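Long-range contact in general stress protein 26 (Bacillus anthracis, PDB 3EC6), which is of unknown function but binds FAD and, from its pyridoxamine 5'-phosphate oxidase-like family, may be a flavin-dependent oxidoreductase: residues Asp74-Glu88 with Val114-Asp127. Residues are numbered along the deposited sequence; the frame is centred on the assembly and turned at random.
With FAD (flavin-adenine dinucleotide), chain B.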
loop_
_atom_site.group_PDB
_atom_site.type_symbol
_atom_site.label_atom_id
_atom_site.label_comp_id
_atom_site.label_asym_id
_atom_site.label_seq_id
_atom_site.Cartn_x
_atom_site.Cartn_y
_atom_site.Cartn_z
ATOM N N ASP A 74 -5.497 -7.061 14.099
ATOM C CA ASP A 74 -6.635 -6.233 14.514
ATOM C C ASP A 74 -6.291 -4.866 15.154
ATOM O O ASP A 74 -6.999 -4.368 16.036
ATOM C CB ASP A 74 -7.614 -7.062 15.359
ATOM C CG ASP A 74 -8.177 -8.270 14.591
ATOM O OD1 ASP A 74 -9.045 -8.079 13.702
ATOM O OD2 ASP A 74 -7.763 -9.417 14.880
ATOM N N GLU A 75 -5.235 -4.238 14.657
ATOM C CA GLU A 75 -4.881 -2.875 15.008
ATOM C C GLU A 75 -5.778 -1.929 14.213
ATOM O O GLU A 75 -6.154 -2.237 13.089
ATOM C CB GLU A 75 -3.441 -2.613 14.566
ATOM C CG GLU A 75 -2.407 -3.545 15.221
ATOM C CD GLU A 75 -1.082 -3.645 14.450
ATOM O OE1 GLU A 75 -1.005 -3.262 13.260
ATOM O OE2 GLU A 75 -0.095 -4.128 15.050
ATOM N N ASP A 76 -6.094 -0.779 14.784
ATOM C CA ASP A 76 -6.882 0.228 14.059
ATOM C C ASP A 76 -6.028 0.980 13.064
ATOM O O ASP A 76 -4.822 1.125 13.243
ATOM C CB ASP A 76 -7.491 1.231 15.032
ATOM C CG ASP A 76 -8.243 0.563 16.154
ATOM O OD1 ASP A 76 -8.980 -0.398 15.879
ATOM O OD2 ASP A 76 -8.079 1.001 17.315
ATOM N N TYR A 77 -6.662 1.487 12.018
ATOM C CA TYR A 77 -5.950 2.302 11.060
ATOM C C TYR A 77 -6.899 3.125 10.235
ATOM O O TYR A 77 -8.133 2.975 10.345
ATOM C CB TYR A 77 -5.062 1.457 10.149
ATOM C CG TYR A 77 -5.795 0.462 9.278
ATOM C CD1 TYR A 77 -6.004 0.718 7.927
ATOM C CD2 TYR A 77 -6.204 -0.782 9.805
ATOM C CE1 TYR A 77 -6.687 -0.222 7.119
ATOM C CE2 TYR A 77 -6.865 -1.728 9.026
ATOM C CZ TYR A 77 -7.062 -1.437 7.668
ATOM O OH TYR A 77 -7.702 -2.372 6.874
ATOM N N ILE A 78 -6.323 3.959 9.373
ATOM C CA ILE A 78 -7.166 4.807 8.506
ATOM C C ILE A 78 -6.817 4.612 7.031
ATOM O O ILE A 78 -5.701 4.183 6.673
ATOM C CB ILE A 78 -7.083 6.318 8.844
ATOM C CG1 ILE A 78 -5.662 6.852 8.623
ATOM C CG2 ILE A 78 -7.613 6.624 10.286
ATOM C CD1 ILE A 78 -5.613 8.390 8.801
ATOM N N GLU A 79 -7.775 4.935 6.184
ATOM C CA GLU A 79 -7.528 5.000 4.748
ATOM C C GLU A 79 -7.913 6.403 4.351
ATOM O O GLU A 79 -8.940 6.921 4.809
ATOM C CB GLU A 79 -8.520 4.130 3.976
ATOM C CG GLU A 79 -8.354 2.715 4.054
ATOM C CD GLU A 79 -9.301 2.072 3.007
ATOM O OE1 GLU A 79 -9.396 2.569 1.847
ATOM O OE2 GLU A 79 -9.940 1.071 3.370
ATOM N N VAL A 80 -7.099 7.032 3.532
ATOM C CA VAL A 80 -7.361 8.421 3.120
ATOM C C VAL A 80 -7.386 8.464 1.604
ATOM O O VAL A 80 -6.496 7.918 0.969
ATOM C CB VAL A 80 -6.258 9.366 3.638
ATOM C CG1 VAL A 80 -6.494 10.790 3.149
ATOM C CG2 VAL A 80 -6.062 9.234 5.195
ATOM N N GLU A 81 -8.437 9.070 1.046
ATOM C CA GLU A 81 -8.524 9.385 -0.397
ATOM C C GLU A 81 -8.490 10.890 -0.567
ATOM O O GLU A 81 -9.181 11.620 0.139
ATOM C CB GLU A 81 -9.846 8.912 -1.007
ATOM C CG GLU A 81 -10.127 7.417 -0.857
ATOM C CD GLU A 81 -11.563 7.066 -1.198
ATOM O OE1 GLU A 81 -12.321 7.916 -1.720
ATOM O OE2 GLU A 81 -11.961 5.926 -0.934
ATOM N N GLY A 82 -7.654 11.375 -1.471
ATOM C CA GLY A 82 -7.645 12.825 -1.722
ATOM C C GLY A 82 -6.730 13.146 -2.888
ATOM O O GLY A 82 -6.194 12.237 -3.508
ATOM N N LEU A 83 -6.611 14.430 -3.201
ATOM C CA LEU A 83 -5.714 14.919 -4.257
ATOM C C LEU A 83 -4.430 15.473 -3.665
ATOM O O LEU A 83 -4.435 16.127 -2.624
ATOM C CB LEU A 83 -6.415 15.981 -5.111
ATOM C CG LEU A 83 -7.345 15.477 -6.220
ATOM C CD1 LEU A 83 -8.578 14.755 -5.665
ATOM C CD2 LEU A 83 -7.772 16.631 -7.115
ATOM N N ALA A 84 -3.324 15.169 -4.333
ATOM C CA ALA A 84 -2.019 15.583 -3.922
ATOM C C ALA A 84 -1.504 16.736 -4.782
ATOM O O ALA A 84 -1.886 16.921 -5.956
ATOM C CB ALA A 84 -1.082 14.371 -4.055
ATOM N N SER A 85 -0.668 17.543 -4.138
ATOM C CA SER A 85 0.092 18.580 -4.838
ATOM C C SER A 85 1.486 18.658 -4.206
ATOM O O SER A 85 1.759 18.028 -3.186
ATOM C CB SER A 85 -0.662 19.908 -4.757
ATOM O OG SER A 85 -0.817 20.300 -3.411
ATOM N N ILE A 86 2.362 19.457 -4.807
ATOM C CA ILE A 86 3.731 19.593 -4.269
ATOM C C ILE A 86 3.820 20.897 -3.512
ATOM O O ILE A 86 3.308 21.948 -3.963
ATOM C CB ILE A 86 4.742 19.548 -5.419
ATOM C CG1 ILE A 86 4.589 18.233 -6.176
ATOM C CG2 ILE A 86 6.212 19.601 -4.848
ATOM C CD1 ILE A 86 4.447 17.025 -5.318
ATOM N N GLU A 87 4.454 20.848 -2.345
ATOM C CA GLU A 87 4.509 21.991 -1.431
ATOM C C GLU A 87 5.996 22.243 -1.176
ATOM O O GLU A 87 6.752 21.324 -0.807
ATOM C CB GLU A 87 3.703 21.671 -0.140
ATOM C CG GLU A 87 3.898 22.701 0.968
ATOM C CD GLU A 87 3.295 24.060 0.626
ATOM O OE1 GLU A 87 2.095 24.239 0.924
ATOM O OE2 GLU A 87 4.006 24.966 0.136
ATOM N N GLU A 88 6.433 23.488 -1.420
ATOM C CA GLU A 88 7.839 23.818 -1.205
ATOM C C GLU A 88 7.970 24.887 -0.096
ATOM O O GLU A 88 9.034 25.471 0.054
ATOM C CB GLU A 88 8.509 24.326 -2.495
ATOM C CG GLU A 88 8.397 23.331 -3.628
ATOM C CD GLU A 88 9.514 23.416 -4.640
ATOM O OE1 GLU A 88 10.688 23.666 -4.267
ATOM O OE2 GLU A 88 9.219 23.188 -5.821
ATOM N N VAL A 114 11.180 18.302 -1.297
ATOM C CA VAL A 114 9.839 18.893 -1.448
ATOM C C VAL A 114 8.918 18.081 -0.575
ATOM O O VAL A 114 9.254 16.962 -0.125
ATOM C CB VAL A 114 9.326 18.836 -2.913
ATOM C CG1 VAL A 114 10.238 19.680 -3.808
ATOM C CG2 VAL A 114 9.261 17.377 -3.437
ATOM N N LEU A 115 7.739 18.634 -0.350
ATOM C CA LEU A 115 6.679 17.900 0.348
ATOM C C LEU A 115 5.565 17.526 -0.635
ATOM O O LEU A 115 5.169 18.326 -1.482
ATOM C CB LEU A 115 6.070 18.742 1.482
ATOM C CG LEU A 115 6.996 19.026 2.668
ATOM C CD1 LEU A 115 6.364 20.152 3.509
ATOM C CD2 LEU A 115 7.248 17.775 3.492
ATOM N N ILE A 116 5.054 16.298 -0.489
ATOM C CA ILE A 116 3.780 15.975 -1.133
ATOM C C ILE A 116 2.673 16.287 -0.109
ATOM O O ILE A 116 2.703 15.797 1.010
ATOM C CB ILE A 116 3.742 14.525 -1.469
ATOM C CG1 ILE A 116 4.831 14.183 -2.469
ATOM C CG2 ILE A 116 2.351 14.196 -2.013
ATOM C CD1 ILE A 116 4.931 12.650 -2.744
ATOM N N LYS A 117 1.735 17.159 -0.501
ATOM C CA LYS A 117 0.650 17.616 0.343
ATOM C C LYS A 117 -0.584 16.841 -0.067
ATOM O O LYS A 117 -0.953 16.803 -1.234
ATOM C CB LYS A 117 0.411 19.118 0.105
ATOM C CG LYS A 117 -0.852 19.601 0.798
ATOM C CD LYS A 117 -0.946 21.116 0.682
ATOM C CE LYS A 117 -2.246 21.648 1.247
ATOM N NZ LYS A 117 -2.352 23.115 1.017
ATOM N N ILE A 118 -1.254 16.191 0.871
ATOM C CA ILE A 118 -2.423 15.366 0.511
ATOM C C ILE A 118 -3.634 15.993 1.188
ATOM O O ILE A 118 -3.745 16.016 2.434
ATOM C CB ILE A 118 -2.245 13.914 1.001
ATOM C CG1 ILE A 118 -1.109 13.273 0.263
ATOM C CG2 ILE A 118 -3.533 13.095 0.686
ATOM C CD1 ILE A 118 -0.521 12.133 0.969
ATOM N N ASN A 119 -4.525 16.538 0.367
ATOM C CA ASN A 119 -5.745 17.187 0.857
ATOM C C ASN A 119 -6.834 16.148 0.889
ATOM O O ASN A 119 -7.263 15.699 -0.162
ATOM C CB ASN A 119 -6.186 18.332 -0.051
ATOM C CG ASN A 119 -5.437 19.592 0.234
ATOM O OD1 ASN A 119 -4.498 19.931 -0.464
ATOM N ND2 ASN A 119 -5.821 20.274 1.305
ATOM N N PRO A 120 -7.244 15.719 2.085
ATOM C CA PRO A 120 -8.150 14.580 2.113
ATOM C C PRO A 120 -9.576 14.984 1.684
ATOM O O PRO A 120 -10.059 16.072 2.025
ATOM C CB PRO A 120 -8.176 14.171 3.597
ATOM C CG PRO A 120 -7.993 15.559 4.312
ATOM C CD PRO A 120 -6.958 16.233 3.442
ATOM N N ASP A 121 -10.205 14.084 0.932
ATOM C CA ASP A 121 -11.649 14.229 0.700
ATOM C C ASP A 121 -12.369 13.314 1.639
ATOM O O ASP A 121 -13.449 13.691 2.152
ATOM C CB ASP A 121 -12.007 13.877 -0.759
ATOM C CG ASP A 121 -11.521 14.961 -1.731
ATOM O OD1 ASP A 121 -11.705 16.133 -1.437
ATOM O OD2 ASP A 121 -10.828 14.649 -2.753
ATOM N N THR A 122 -11.867 12.081 1.812
ATOM C CA THR A 122 -12.575 11.102 2.649
ATOM C C THR A 122 -11.538 10.404 3.528
ATOM O O THR A 122 -10.467 10.038 3.034
ATOM C CB THR A 122 -13.320 10.052 1.807
ATOM O OG1 THR A 122 -14.119 10.752 0.834
ATOM C CG2 THR A 122 -14.231 9.157 2.675
ATOM N N ILE A 123 -11.833 10.294 4.834
ATOM C CA ILE A 123 -10.973 9.477 5.692
ATOM C C ILE A 123 -11.845 8.387 6.272
ATOM O O ILE A 123 -12.862 8.684 6.950
ATOM C CB ILE A 123 -10.304 10.286 6.807
ATOM C CG1 ILE A 123 -9.422 11.403 6.190
ATOM C CG2 ILE A 123 -9.472 9.318 7.719
ATOM C CD1 ILE A 123 -8.686 12.231 7.224
ATOM N N TYR A 124 -11.471 7.131 6.033
ATOM C CA TYR A 124 -12.176 5.993 6.610
ATOM C C TYR A 124 -11.422 5.527 7.849
ATOM O O TYR A 124 -10.202 5.435 7.835
ATOM C CB TYR A 124 -12.182 4.804 5.624
ATOM C CG TYR A 124 -12.924 5.092 4.377
ATOM C CD1 TYR A 124 -14.317 4.993 4.351
ATOM C CD2 TYR A 124 -12.248 5.483 3.225
ATOM C CE1 TYR A 124 -15.037 5.276 3.196
ATOM C CE2 TYR A 124 -12.977 5.775 2.036
ATOM C CZ TYR A 124 -14.369 5.666 2.058
ATOM O OH TYR A 124 -15.109 5.948 0.923
ATOM N N TYR A 125 -12.158 5.234 8.908
ATOM C CA TYR A 125 -11.531 4.717 10.134
ATOM C C TYR A 125 -11.887 3.262 10.255
ATOM O O TYR A 125 -13.102 2.906 10.263
ATOM C CB TYR A 125 -12.004 5.516 11.377
ATOM C CG TYR A 125 -11.423 4.963 12.650
ATOM C CD1 TYR A 125 -10.131 5.278 13.045
ATOM C CD2 TYR A 125 -12.169 4.063 13.417
ATOM C CE1 TYR A 125 -9.578 4.699 14.215
ATOM C CE2 TYR A 125 -11.653 3.505 14.563
ATOM C CZ TYR A 125 -10.364 3.828 14.945
ATOM O OH TYR A 125 -9.939 3.215 16.111
ATOM N N ILE A 126 -10.842 2.414 10.325
ATOM C CA ILE A 126 -11.029 0.957 10.277
ATOM C C ILE A 126 -10.646 0.376 11.630
ATOM O O ILE A 126 -9.465 0.396 12.029
ATOM C CB ILE A 126 -10.231 0.375 9.097
ATOM C CG1 ILE A 126 -10.709 1.066 7.809
ATOM C CG2 ILE A 126 -10.328 -1.164 9.037
ATOM C CD1 ILE A 126 -9.743 1.281 6.876
ATOM N N ASP A 127 -11.696 -0.059 12.326
ATOM C CA ASP A 127 -11.746 -0.698 13.658
ATOM C C ASP A 127 -12.179 0.153 14.834
ATOM O O ASP A 127 -13.357 0.121 15.198
ATOM C CB ASP A 127 -10.551 -1.585 13.993
ATOM C CG ASP A 127 -10.610 -2.863 13.247
ATOM O OD1 ASP A 127 -9.547 -3.512 13.028
ATOM O OD2 ASP A 127 -11.752 -3.183 12.835
HETATM P PA FAD B . -14.626 -3.898 0.329
HETATM O O1A FAD B . -15.211 -4.519 -0.931
HETATM O O2A FAD B . -15.184 -4.481 1.615
HETATM O O5B FAD B . -14.981 -2.302 0.445
HETATM C C5B FAD B . -14.325 -1.584 1.463
HETATM C C4B FAD B . -13.581 -0.499 0.711
HETATM O O4B FAD B . -14.549 0.457 0.231
HETATM C C3B FAD B . -12.598 0.201 1.644
HETATM O O3B FAD B . -11.265 -0.259 1.421
HETATM C C2B FAD B . -12.873 1.679 1.367
HETATM O O2B FAD B . -11.986 2.171 0.375
HETATM C C1B FAD B . -14.300 1.724 0.818
HETATM N N9A FAD B . -15.289 1.958 1.900
HETATM C C8A FAD B . -15.136 1.623 3.227
HETATM N N7A FAD B . -16.245 2.006 3.907
HETATM C C5A FAD B . -17.111 2.565 3.041
HETATM C C6A FAD B . -18.378 3.110 3.243
HETATM N N6A FAD B . -18.770 3.390 4.495
HETATM N N1A FAD B . -19.041 3.639 2.148
HETATM C C2A FAD B . -18.456 3.618 0.884
HETATM N N3A FAD B . -17.191 3.067 0.698
HETATM C C4A FAD B . -16.531 2.545 1.770
HETATM N N1 FAD B . -9.462 -9.154 3.608
HETATM C C2 FAD B . -9.546 -10.275 2.809
HETATM O O2 FAD B . -10.598 -10.395 2.174
HETATM N N3 FAD B . -8.498 -11.159 2.697
HETATM C C4 FAD B . -7.343 -10.972 3.426
HETATM O O4 FAD B . -6.388 -11.794 3.317
HETATM C C4X FAD B . -7.257 -9.871 4.303
HETATM N N5 FAD B . -6.102 -9.692 5.047
HETATM C C5X FAD B . -6.038 -8.605 5.908
HETATM C C6 FAD B . -4.862 -8.465 6.669
HETATM C C7 FAD B . -4.786 -7.349 7.509
HETATM C C7M FAD B . -3.535 -7.189 8.339
HETATM C C8 FAD B . -5.840 -6.414 7.589
HETATM C C8M FAD B . -5.771 -5.180 8.476
HETATM C C9 FAD B . -6.981 -6.545 6.786
HETATM C C9A FAD B . -7.087 -7.668 5.943
HETATM N N10 FAD B . -8.223 -7.831 5.157
HETATM C C10 FAD B . -8.314 -8.962 4.347
HETATM C "C1'" FAD B . -9.318 -6.822 5.049
HETATM C "C2'" FAD B . -9.178 -5.881 3.843
HETATM O "O2'" FAD B . -7.951 -5.148 3.904
HETATM C "C3'" FAD B . -10.320 -4.864 3.913
HETATM O "O3'" FAD B . -11.542 -5.621 3.925
HETATM C "C4'" FAD B . -10.297 -3.907 2.728
HETATM O "O4'" FAD B . -11.203 -2.774 2.925
HETATM C "C5'" FAD B . -10.690 -4.647 1.437
HETATM O "O5'" FAD B . -10.722 -3.715 0.366
HETATM P P FAD B . -11.949 -3.914 -0.660
HETATM O O1P FAD B . -12.072 -2.720 -1.601
HETATM O O2P FAD B . -11.959 -5.277 -1.291
HETATM O O3P FAD B . -13.067 -3.864 0.485
HETATM O O HOH W 1 -12.764 10.602 -1.688
HETATM O O HOH W 2 -8.696 16.616 -2.232
HETATM O O HOH W 3 -3.203 18.974 -2.522
HETATM O O HOH W 4 0.176 23.684 2.655
#
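V80 lies alongside I123 and P120 and points the same way, its CG1 3.8 Å from P120 CB; I78 adds its CB against I123 CG2. On this same face helix 4-13 packs over I78 and I123, while further along A84, I86 and I116 meet helix 51-58. On the other face, I126 sits on the ring of Y77, a CH-pi contact with CB 3.9 Å from the ring centroid. Its CD1 reaches on to E79 CG at 3.5 Å. Y124 holds one ring face against the FAD adenine and ribose; T122 CG2 lies against the opposite face, and E81 OE2 comes to the ring edge at CE2. The carboxylate of E79 takes both hydroxyls of the adenosine ribose, O2B on OE1 and O3B on OE2 (2.7 Å), and H63 also binds OE1. At the far polar edge, water 4 links E87 OE1 to K117 NZ, while E87 OE2 accepts from D89 N. Backbone pairs run along the strands, with a weak L83 N to N119 O bond beside the point where the register slips by one residue and E81 O accepts from both D121 N (2.8 Å) and T122 N (3.2 Å). This is a classic beta bulge in the split barrel of the FMN-binding family, where Y77, E79, E81 and Y124 line an FAD pocket completed by the second subunit.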